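Local coordinates for protein multisubunit Na+/H+ antiporter, D subunit (PDB 6Z16) that probably serves as an antiporter-like membrane subunit of a multisubunit Na+/H+ antiporter, related to the proton-pumping subunits of complex I, at residues W371-A376 / M423-N428; G361-Y366 / N428-E433; Y298-N303 / M339-V344. One frame throughout, in Å; residues are numbered along the deposited sequence.

Three buried contacts lie on one side of the chain's centre, two between helices and one between a loop and a helix end, in a transmembrane bundle of the NADH:quinone oxidoreductase/Mrp antiporter family. Contact 3 closes first along the chain, pairing helices 296-315 and 320-351. Contact 2 follows, bringing the loop before helix 367-381 against the end of helix 405-429 and beyond, and contact 1, between these two helices, is nested inside the loop that contact 2 closes. The centres of contacts 1 and 2 lie about 10 Å apart, and Phe-373 packs on Phe-430 between them. Contacts 1 and 3, with centres about 12 Å apart, touch through Phe-343 and Ile-299. Four helices are thus joined through continuous, mainly apolar packing.

Contact 1: residues W371-A376 / M423-N428; sequences WAFFIA and MKIFMN. With PTY (phosphatidylethanolamine), chain S.
Phe-374 and Phe-426 hold the closest pair of CA atoms, 6.8 Å apart, between two nearly antiparallel helical segments whose axes approach to 10.1 Å at 157°. The wide spacing is filled by aromatic rings. CB and CD1 of Phe-374, whose CG stands anti to the backbone N (chi1 -177°), lie over one face of the Phe-426 ring, with Phe-374 CD1 3.5 Å from Phe-426 CE2. The two ring planes are inclined obliquely to each other. Met-423 SD approaches Phe-374 CE1 at 4.1 Å, a Met-aromatic contact. Both segments belong to the transmembrane helix bundle of this antiporter-type subunit, helices 367-381 and 405-429, and a bound phosphatidylethanolamine lies against the Trp-371 side of helix 367-381. Phe-373 meets the other helix at two residues: its CZ packs 3.7 Å from Ile-425 CG2, and its ring edge faces Phe-426 CB. Lipid C33 sits over one face of the Trp-371 indole, with lipid O10 3.2 Å from Trp-371 CD1, while Trp-371 CZ3 sits over one face of the Phe-374 ring, toward its rim. An alanine at Trp-371 would probably open a gap between the lipid chain and Phe-374, leaving that ring freer to turn. Phe-374 also packs on Ile-171 of a neighbouring subunit.

Contact 2: residues G361-Y366 / N428-E433; sequences GLITSY and NGFWGE
Gly-361, Leu-362 and Ile-363 direct their backbone N-H groups at carbonyls of residues 429-431, so that the loop before helix 367-381 is bonded to the chain at the C-terminal end of helix 405-429, in the helix bundle of the Mrp antiporter/complex I family. Phe-430 O is the main acceptor. Leu-362 N donates to it at 2.9 Å, and Ile-363 N adds a weak bond that is nearly straight, at 173°. Gly-361 N divides between two weak bonds, to Gly-429 O and Trp-431 O. Its positive phi of 92° is readily reached by glycine, and a side chain there would be jammed against the preceding carbonyl oxygen. Leu-362 CG, anti to the carbonyl carbon (chi1 -66°), lies 3.8 Å from Gly-429 O. Leu-362 CD1 rests over one face of the Phe-430 ring, 4.0 Å from the ring centroid, while its CB meets Phe-430 CD1 at 3.5 Å. Ile-363 crosses Phe-430 at about a right angle, its CG1 reaching Phe-430 CB at 3.7 Å. The same CG1 comes near Trp-431 CD1. Farther out, Phe-430 rests on Ile-347 of helix 320-351, and the Trp-431 ring meets Phe-174 and Phe-181 of a neighbouring subunit. Tyr-366, at the N-cap position of helix 367-381, ties the loop back on itself: its N binds Leu-362 O at 2.7 Å, an oxygen that also accepts from Ser-365 N.

Contact 3: residues Y298-N303 / M339-V344; sequences YIVIYN and MLFLFV
Val-300 sets its CG1 methyl over one face of the Phe-341 ring, 3.7 Å from the centroid and only 15° off the ring normal, a CH-pi contact. The methyl is displaced somewhat toward the rim, with Phe-341 CZ the nearest ring atom at 3.6 Å. In Val-300, CG1 stands anti to the backbone N (chi1 -174°), and this places it on the ring while CG2 is left to meet Val-344 CG2 at 3.9 Å. One valine thus engages two turns of the opposing helix, since CG1 also comes within 4.1 Å of Leu-340 CB. Ile-301 contributes from another direction: its CG1 lies at the edge of the Phe-341 ring, near the ring plane, 4.4 Å from Phe-341 CZ. The ring is therefore touched on a face by one residue and at its rim by the next.

The two segments belong to helices 296-315 and 320-351 of the transmembrane bundle, consecutive helices; the segments run nearly antiparallel, at 174°, their axes 10.4 Å apart at closest approach. Around them, Leu-340 reaches Leu-380 of helix 367-381, and Ile-301 packs on Leu-229 and Tyr-233 of helix 229-234. Nearby, Lys-337 NZ makes a weak hydrogen bond to Asn-303 O, a polar link beside the apolar patch.

No hydrogen bond joins the two segments themselves; their side chains are held by dispersion and methyl-to-ring contacts, so between these segments the helices are probably positioned by the fit of Val-300 against Phe-341, Leu-340 and Val-344, with no polar bond to fix the register.

Contact 1: residues W371-A376 / M423-N428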
loop_
_atom_site.group_PDB
_atom_site.type_symbol
_atom_site.label_atom_id
_atom_site.label_comp_id
_atom_site.label_asym_id
_atom_site.label_seq_id
_atom_site.Cartn_x
_atom_site.Cartn_y
_atom_site.Cartn_z
ATOM N N TRP D 371 20.973 80.738 13.647
ATOM C CA TRP D 371 19.921 81.451 12.938
ATOM C C TRP D 371 18.866 80.515 12.368
ATOM O O TRP D 371 17.708 80.928 12.219
ATOM C CB TRP D 371 20.527 82.354 11.866
ATOM C CG TRP D 371 21.301 83.463 12.502
ATOM C CD1 TRP D 371 22.656 83.590 12.569
ATOM C CD2 TRP D 371 20.762 84.556 13.248
ATOM N NE1 TRP D 371 22.993 84.716 13.271
ATOM C CE2 TRP D 371 21.847 85.323 13.704
ATOM C CE3 TRP D 371 19.464 84.974 13.559
ATOM C CZ2 TRP D 371 21.676 86.474 14.450
ATOM C CZ3 TRP D 371 19.300 86.114 14.297
ATOM C CH2 TRP D 371 20.397 86.854 14.734
ATOM N N ALA D 372 19.210 79.243 12.139
ATOM C CA ALA D 372 18.201 78.254 11.783
ATOM C C ALA D 372 17.252 77.985 12.944
ATOM O O ALA D 372 16.037 77.875 12.742
ATOM C CB ALA D 372 18.882 76.965 11.335
ATOM N N PHE D 373 17.784 77.901 14.170
ATOM C CA PHE D 373 16.924 77.713 15.333
ATOM C C PHE D 373 16.083 78.948 15.613
ATOM O O PHE D 373 14.951 78.826 16.089
ATOM C CB PHE D 373 17.752 77.356 16.569
ATOM C CG PHE D 373 16.919 77.061 17.786
ATOM C CD1 PHE D 373 16.231 75.864 17.893
ATOM C CD2 PHE D 373 16.807 77.983 18.812
ATOM C CE1 PHE D 373 15.459 75.589 19.001
ATOM C CE2 PHE D 373 16.034 77.712 19.921
ATOM C CZ PHE D 373 15.359 76.513 20.012
ATOM N N PHE D 374 16.620 80.134 15.314
ATOM C CA PHE D 374 15.857 81.372 15.452
ATOM C C PHE D 374 14.656 81.395 14.508
ATOM O O PHE D 374 13.531 81.719 14.918
ATOM C CB PHE D 374 16.791 82.556 15.198
ATOM C CG PHE D 374 16.150 83.900 15.378
ATOM C CD1 PHE D 374 15.878 84.392 16.642
ATOM C CD2 PHE D 374 15.851 84.685 14.281
ATOM C CE1 PHE D 374 15.297 85.631 16.804
ATOM C CE2 PHE D 374 15.277 85.923 14.441
ATOM C CZ PHE D 374 14.995 86.393 15.702
ATOM N N ILE D 375 14.876 81.034 13.239
ATOM C CA ILE D 375 13.769 80.967 12.286
ATOM C C ILE D 375 12.792 79.848 12.647
ATOM O O ILE D 375 11.574 80.005 12.486
ATOM C CB ILE D 375 14.324 80.827 10.856
ATOM C CG1 ILE D 375 15.183 82.039 10.517
ATOM C CG2 ILE D 375 13.219 80.728 9.818
ATOM C CD1 ILE D 375 14.429 83.347 10.562
ATOM N N ALA D 376 13.292 78.738 13.203
ATOM C CA ALA D 376 12.416 77.647 13.625
ATOM C C ALA D 376 11.533 78.050 14.800
ATOM O O ALA D 376 10.345 77.710 14.835
ATOM C CB ALA D 376 13.251 76.423 13.987
ATOM N N MET D 423 12.190 80.977 22.722
ATOM C CA MET D 423 13.135 82.074 22.697
ATOM C C MET D 423 13.947 82.140 23.979
ATOM O O MET D 423 15.037 82.705 23.970
ATOM C CB MET D 423 12.397 83.386 22.453
ATOM C CG MET D 423 13.276 84.503 21.942
ATOM S SD MET D 423 13.989 84.026 20.363
ATOM C CE MET D 423 12.510 83.968 19.363
ATOM N N LYS D 424 13.449 81.559 25.070
ATOM C CA LYS D 424 14.276 81.351 26.249
ATOM C C LYS D 424 15.435 80.426 25.937
ATOM O O LYS D 424 16.575 80.694 26.351
ATOM C CB LYS D 424 13.421 80.783 27.378
ATOM C CG LYS D 424 14.176 80.395 28.627
ATOM C CD LYS D 424 13.203 79.944 29.694
ATOM C CE LYS D 424 12.563 78.629 29.316
ATOM N NZ LYS D 424 11.673 78.133 30.389
ATOM N N ILE D 425 15.165 79.356 25.169
ATOM C CA ILE D 425 16.250 78.484 24.693
ATOM C C ILE D 425 17.252 79.273 23.855
ATOM O O ILE D 425 18.468 79.193 24.075
ATOM C CB ILE D 425 15.703 77.289 23.891
ATOM C CG1 ILE D 425 14.825 76.391 24.744
ATOM C CG2 ILE D 425 16.848 76.457 23.345
ATOM C CD1 ILE D 425 14.109 75.343 23.932
ATOM N N PHE D 426 16.747 80.075 22.907
ATOM C CA PHE D 426 17.628 80.816 22.000
ATOM C C PHE D 426 18.451 81.880 22.723
ATOM O O PHE D 426 19.652 82.011 22.478
ATOM C CB PHE D 426 16.818 81.462 20.877
ATOM C CG PHE D 426 17.643 82.318 19.958
ATOM C CD1 PHE D 426 18.507 81.743 19.049
ATOM C CD2 PHE D 426 17.552 83.701 20.000
ATOM C CE1 PHE D 426 19.275 82.523 18.210
ATOM C CE2 PHE D 426 18.315 84.486 19.162
ATOM C CZ PHE D 426 19.174 83.894 18.264
ATOM N N MET D 427 17.829 82.647 23.610
ATOM C CA MET D 427 18.520 83.758 24.243
ATOM C C MET D 427 19.466 83.311 25.338
ATOM O O MET D 427 20.499 83.953 25.543
ATOM C CB MET D 427 17.519 84.754 24.813
ATOM C CG MET D 427 16.745 85.500 23.766
ATOM S SD MET D 427 15.608 86.655 24.520
ATOM C CE MET D 427 16.783 87.848 25.137
ATOM N N ASN D 428 19.153 82.241 26.064
ATOM C CA ASN D 428 20.100 81.814 27.081
ATOM C C ASN D 428 21.159 80.872 26.534
ATOM O O ASN D 428 22.270 80.830 27.069
ATOM C CB ASN D 428 19.363 81.151 28.239
ATOM C CG ASN D 428 18.429 82.096 28.951
ATOM O OD1 ASN D 428 17.213 81.923 28.923
ATOM N ND2 ASN D 428 18.992 83.103 29.601
HETATM C C1 PTY S . 25.392 86.919 9.151
HETATM C C2 PTY S . 31.499 84.595 9.966
HETATM C C3 PTY S . 30.602 84.655 11.221
HETATM O O4 PTY S . 24.021 86.932 8.693
HETATM C C5 PTY S . 27.106 85.431 10.201
HETATM C C6 PTY S . 25.685 85.558 9.723
HETATM O O7 PTY S . 25.476 84.561 8.672
HETATM C C8 PTY S . 25.000 83.362 9.044
HETATM O O10 PTY S . 24.774 83.055 10.181
HETATM C C11 PTY S . 24.771 82.471 7.864
HETATM C C12 PTY S . 23.372 81.875 7.865
HETATM C C13 PTY S . 22.288 82.930 7.839
HETATM C C14 PTY S . 20.879 82.372 7.919
HETATM C C15 PTY S . 19.811 83.450 7.885
HETATM C C16 PTY S . 18.493 83.034 8.514
HETATM C C17 PTY S . 17.433 82.563 7.535
HETATM C C18 PTY S . 16.578 83.679 6.948
HETATM C C19 PTY S . 15.309 83.175 6.276
HETATM C C20 PTY S . 14.383 84.265 5.764
HETATM C C21 PTY S . 13.149 83.728 5.055
HETATM C C22 PTY S . 12.408 84.768 4.229
HETATM C C23 PTY S . 11.567 84.169 3.113
HETATM C C24 PTY S . 10.781 85.184 2.296
HETATM C C25 PTY S . 11.628 86.142 1.471
HETATM C C26 PTY S . 10.792 87.152 0.696
HETATM C C27 PTY S . 11.594 88.187 -0.082
HETATM C C28 PTY S . 10.716 89.218 -0.775
HETATM C C29 PTY S . 11.482 90.145 -1.687
HETATM C C30 PTY S . 23.120 87.466 9.514
HETATM C C31 PTY S . 21.751 87.460 8.903
HETATM O O30 PTY S . 23.385 87.900 10.599
HETATM C C32 PTY S . 20.756 86.581 9.645
HETATM C C33 PTY S . 20.171 87.251 10.868
HETATM C C34 PTY S . 18.866 87.981 10.614
HETATM C C35 PTY S . 17.644 87.085 10.508
HETATM C C36 PTY S . 16.347 87.870 10.412
HETATM C C37 PTY S . 15.086 87.025 10.336
HETATM C C38 PTY S . 13.816 87.858 10.317
HETATM C C39 PTY S . 12.530 87.055 10.433
HETATM C C40 PTY S . 12.196 86.210 9.216
HETATM C C41 PTY S . 11.926 87.015 7.953
HETATM P P1 PTY S . 28.697 86.287 12.163
HETATM O O11 PTY S . 29.777 85.837 11.081
HETATM O O12 PTY S . 28.663 85.197 13.232
HETATM O O13 PTY S . 28.975 87.649 12.669
HETATM O O14 PTY S . 27.294 86.224 11.390
HETATM N N1 PTY S . 31.062 83.486 9.115
#

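Contact 2: residues G361-Y366 / N428-E433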
loop_
_atom_site.group_PDB
_atom_site.type_symbol
_atom_site.label_atom_id
_atom_site.label_comp_id
_atom_site.label_asym_id
_atom_site.label_seq_id
_atom_site.Cartn_x
_atom_site.Cartn_y
_atom_site.Cartn_z
ATOM N N GLY D 361 26.721 81.100 24.450
ATOM C CA GLY D 361 27.656 81.602 23.465
ATOM C C GLY D 361 27.869 80.706 22.265
ATOM O O GLY D 361 29.012 80.417 21.905
ATOM N N LEU D 362 26.786 80.276 21.621
ATOM C CA LEU D 362 26.889 79.376 20.484
ATOM C C LEU D 362 26.843 80.086 19.137
ATOM O O LEU D 362 27.228 79.481 18.133
ATOM C CB LEU D 362 25.769 78.333 20.523
ATOM C CG LEU D 362 25.648 77.260 21.606
ATOM C CD1 LEU D 362 24.325 76.555 21.436
ATOM C CD2 LEU D 362 26.761 76.259 21.529
ATOM N N ILE D 363 26.369 81.334 19.090
ATOM C CA ILE D 363 26.393 82.127 17.861
ATOM C C ILE D 363 27.823 82.417 17.425
ATOM O O ILE D 363 28.132 82.395 16.227
ATOM C CB ILE D 363 25.561 83.413 18.061
ATOM C CG1 ILE D 363 24.078 83.084 18.070
ATOM C CG2 ILE D 363 25.829 84.463 16.999
ATOM C CD1 ILE D 363 23.595 82.537 16.766
ATOM N N THR D 364 28.735 82.613 18.378
ATOM C CA THR D 364 30.126 82.892 18.038
ATOM C C THR D 364 30.854 81.697 17.437
ATOM O O THR D 364 31.963 81.871 16.925
ATOM C CB THR D 364 30.893 83.358 19.273
ATOM O OG1 THR D 364 30.992 82.280 20.210
ATOM C CG2 THR D 364 30.168 84.498 19.934
ATOM N N SER D 365 30.272 80.500 17.486
ATOM C CA SER D 365 30.893 79.309 16.934
ATOM C C SER D 365 30.003 78.521 15.993
ATOM O O SER D 365 30.534 77.748 15.190
ATOM C CB SER D 365 31.355 78.379 18.062
ATOM O OG SER D 365 32.352 79.004 18.844
ATOM N N TYR D 366 28.684 78.675 16.056
ATOM C CA TYR D 366 27.764 77.913 15.210
ATOM C C TYR D 366 26.681 78.846 14.681
ATOM O O TYR D 366 25.531 78.801 15.129
ATOM C CB TYR D 366 27.159 76.744 15.992
ATOM C CG TYR D 366 28.197 75.794 16.545
ATOM C CD1 TYR D 366 28.762 74.809 15.755
ATOM C CD2 TYR D 366 28.632 75.909 17.854
ATOM C CE1 TYR D 366 29.723 73.961 16.258
ATOM C CE2 TYR D 366 29.593 75.074 18.362
ATOM C CZ TYR D 366 30.131 74.101 17.564
ATOM O OH TYR D 366 31.084 73.262 18.077
ATOM N N ASN D 428 19.153 82.241 26.064
ATOM C CA ASN D 428 20.100 81.814 27.081
ATOM C C ASN D 428 21.159 80.872 26.534
ATOM O O ASN D 428 22.270 80.830 27.069
ATOM C CB ASN D 428 19.363 81.151 28.239
ATOM C CG ASN D 428 18.429 82.096 28.951
ATOM O OD1 ASN D 428 17.213 81.923 28.923
ATOM N ND2 ASN D 428 18.992 83.103 29.601
ATOM N N GLY D 429 20.851 80.127 25.475
ATOM C CA GLY D 429 21.810 79.197 24.922
ATOM C C GLY D 429 22.752 79.806 23.908
ATOM O O GLY D 429 23.967 79.654 24.020
ATOM N N PHE D 430 22.206 80.508 22.918
ATOM C CA PHE D 430 23.030 80.983 21.816
ATOM C C PHE D 430 23.719 82.306 22.136
ATOM O O PHE D 430 24.911 82.464 21.859
ATOM C CB PHE D 430 22.178 81.086 20.552
ATOM C CG PHE D 430 21.762 79.752 19.994
ATOM C CD1 PHE D 430 22.618 79.030 19.186
ATOM C CD2 PHE D 430 20.524 79.215 20.287
ATOM C CE1 PHE D 430 22.252 77.801 18.686
ATOM C CE2 PHE D 430 20.147 77.991 19.779
ATOM C CZ PHE D 430 21.010 77.286 18.977
ATOM N N TRP D 431 23.010 83.261 22.727
ATOM C CA TRP D 431 23.635 84.518 23.110
ATOM C C TRP D 431 24.426 84.363 24.407
ATOM O O TRP D 431 24.410 83.318 25.056
ATOM C CB TRP D 431 22.584 85.615 23.252
ATOM C CG TRP D 431 22.091 86.148 21.949
ATOM C CD1 TRP D 431 22.632 85.932 20.723
ATOM C CD2 TRP D 431 20.951 86.985 21.742
ATOM N NE1 TRP D 431 21.908 86.585 19.762
ATOM C CE2 TRP D 431 20.867 87.237 20.363
ATOM C CE3 TRP D 431 19.994 87.543 22.589
ATOM C CZ2 TRP D 431 19.865 88.028 19.810
ATOM C CZ3 TRP D 431 18.999 88.326 22.038
ATOM C CH2 TRP D 431 18.942 88.561 20.663
ATOM N N GLY D 432 25.126 85.425 24.784
ATOM C CA GLY D 432 25.973 85.417 25.962
ATOM C C GLY D 432 27.422 85.152 25.613
ATOM O O GLY D 432 27.803 84.996 24.452
ATOM N N GLU D 433 28.250 85.103 26.651
ATOM C CA GLU D 433 29.650 84.768 26.448
ATOM C C GLU D 433 29.841 83.253 26.477
ATOM O O GLU D 433 28.965 82.496 26.888
ATOM C CB GLU D 433 30.535 85.425 27.504
ATOM C CG GLU D 433 30.383 84.835 28.891
ATOM C CD GLU D 433 31.342 85.442 29.893
ATOM O OE1 GLU D 433 32.125 86.334 29.507
ATOM O OE2 GLU D 433 31.317 85.022 31.068
#

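Contact 3: residues Y298-N303 / M339-V344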
loop_
_atom_site.group_PDB
_atom_site.type_symbol
_atom_site.label_atom_id
_atom_site.label_comp_id
_atom_site.label_asym_id
_atom_site.label_seq_id
_atom_site.Cartn_x
_atom_site.Cartn_y
_atom_site.Cartn_z
ATOM N N TYR D 298 11.978 68.870 27.574
ATOM C CA TYR D 298 10.700 69.135 28.229
ATOM C C TYR D 298 9.961 70.304 27.603
ATOM O O TYR D 298 8.728 70.273 27.516
ATOM C CB TYR D 298 10.897 69.401 29.717
ATOM C CG TYR D 298 11.137 68.164 30.530
ATOM C CD1 TYR D 298 10.098 67.289 30.802
ATOM C CD2 TYR D 298 12.381 67.890 31.060
ATOM C CE1 TYR D 298 10.299 66.160 31.551
ATOM C CE2 TYR D 298 12.593 66.758 31.821
ATOM C CZ TYR D 298 11.546 65.899 32.060
ATOM O OH TYR D 298 11.738 64.770 32.816
ATOM N N ILE D 299 10.695 71.322 27.151
ATOM C CA ILE D 299 10.074 72.462 26.484
ATOM C C ILE D 299 9.401 72.018 25.193
ATOM O O ILE D 299 8.233 72.346 24.946
ATOM C CB ILE D 299 11.116 73.569 26.246
ATOM C CG1 ILE D 299 11.537 74.176 27.579
ATOM C CG2 ILE D 299 10.564 74.649 25.353
ATOM C CD1 ILE D 299 12.789 74.984 27.520
ATOM N N VAL D 300 10.089 71.191 24.399
ATOM C CA VAL D 300 9.489 70.757 23.136
ATOM C C VAL D 300 8.333 69.777 23.377
ATOM O O VAL D 300 7.340 69.780 22.634
ATOM C CB VAL D 300 10.580 70.171 22.218
ATOM C CG1 VAL D 300 10.027 69.857 20.843
ATOM C CG2 VAL D 300 11.729 71.133 22.099
ATOM N N ILE D 301 8.412 68.982 24.452
ATOM C CA ILE D 301 7.337 68.057 24.828
ATOM C C ILE D 301 6.061 68.816 25.195
ATOM O O ILE D 301 4.954 68.498 24.724
ATOM C CB ILE D 301 7.822 67.153 25.980
ATOM C CG1 ILE D 301 8.748 66.055 25.471
ATOM C CG2 ILE D 301 6.687 66.565 26.768
ATOM C CD1 ILE D 301 9.569 65.434 26.560
ATOM N N TYR D 302 6.192 69.844 26.029
ATOM C CA TYR D 302 5.004 70.612 26.364
ATOM C C TYR D 302 4.527 71.490 25.214
ATOM O O TYR D 302 3.336 71.816 25.160
ATOM C CB TYR D 302 5.248 71.415 27.634
ATOM C CG TYR D 302 5.183 70.539 28.859
ATOM C CD1 TYR D 302 3.961 70.148 29.380
ATOM C CD2 TYR D 302 6.330 70.097 29.490
ATOM C CE1 TYR D 302 3.887 69.343 30.489
ATOM C CE2 TYR D 302 6.267 69.293 30.594
ATOM C CZ TYR D 302 5.043 68.921 31.093
ATOM O OH TYR D 302 4.975 68.122 32.205
ATOM N N ASN D 303 5.396 71.818 24.252
ATOM C CA ASN D 303 4.890 72.460 23.041
ATOM C C ASN D 303 4.086 71.497 22.175
ATOM O O ASN D 303 3.135 71.930 21.505
ATOM C CB ASN D 303 6.020 73.082 22.222
ATOM C CG ASN D 303 6.636 74.277 22.900
ATOM O OD1 ASN D 303 7.845 74.373 23.056
ATOM N ND2 ASN D 303 5.797 75.177 23.350
ATOM N N MET D 339 11.357 68.825 13.377
ATOM C CA MET D 339 12.489 69.734 13.197
ATOM C C MET D 339 13.098 70.161 14.527
ATOM O O MET D 339 14.327 70.180 14.684
ATOM C CB MET D 339 12.010 70.965 12.441
ATOM C CG MET D 339 13.060 71.919 11.956
ATOM S SD MET D 339 12.227 73.442 11.500
ATOM C CE MET D 339 11.079 72.813 10.290
ATOM N N LEU D 340 12.249 70.507 15.495
ATOM C CA LEU D 340 12.751 71.007 16.769
ATOM C C LEU D 340 13.419 69.923 17.591
ATOM O O LEU D 340 14.403 70.208 18.285
ATOM C CB LEU D 340 11.629 71.656 17.563
ATOM C CG LEU D 340 11.212 72.989 16.962
ATOM C CD1 LEU D 340 9.998 73.508 17.662
ATOM C CD2 LEU D 340 12.356 73.976 17.069
ATOM N N PHE D 341 12.928 68.680 17.519
ATOM C CA PHE D 341 13.664 67.617 18.200
ATOM C C PHE D 341 15.019 67.352 17.559
ATOM O O PHE D 341 15.988 67.058 18.277
ATOM C CB PHE D 341 12.861 66.327 18.263
ATOM C CG PHE D 341 11.792 66.340 19.288
ATOM C CD1 PHE D 341 12.125 66.421 20.622
ATOM C CD2 PHE D 341 10.468 66.195 18.934
ATOM C CE1 PHE D 341 11.161 66.411 21.586
ATOM C CE2 PHE D 341 9.497 66.182 19.889
ATOM C CZ PHE D 341 9.843 66.286 21.223
ATOM N N LEU D 342 15.123 67.482 16.232
ATOM C CA LEU D 342 16.437 67.308 15.613
ATOM C C LEU D 342 17.400 68.439 15.996
ATOM O O LEU D 342 18.598 68.189 16.220
ATOM C CB LEU D 342 16.282 67.189 14.102
ATOM C CG LEU D 342 15.488 65.964 13.649
ATOM C CD1 LEU D 342 15.308 65.924 12.146
ATOM C CD2 LEU D 342 16.119 64.696 14.162
ATOM N N PHE D 343 16.887 69.674 16.120
ATOM C CA PHE D 343 17.689 70.783 16.649
ATOM C C PHE D 343 18.195 70.508 18.060
ATOM O O PHE D 343 19.371 70.757 18.366
ATOM C CB PHE D 343 16.897 72.090 16.664
ATOM C CG PHE D 343 16.911 72.842 15.381
ATOM C CD1 PHE D 343 18.075 73.450 14.956
ATOM C CD2 PHE D 343 15.746 73.035 14.655
ATOM C CE1 PHE D 343 18.102 74.172 13.792
ATOM C CE2 PHE D 343 15.754 73.765 13.499
ATOM C CZ PHE D 343 16.938 74.334 13.062
ATOM N N VAL D 344 17.302 70.042 18.944
ATOM C CA VAL D 344 17.674 69.750 20.329
ATOM C C VAL D 344 18.746 68.670 20.379
ATOM O O VAL D 344 19.695 68.753 21.173
ATOM C CB VAL D 344 16.420 69.365 21.141
ATOM C CG1 VAL D 344 16.780 68.838 22.508
ATOM C CG2 VAL D 344 15.525 70.568 21.312
#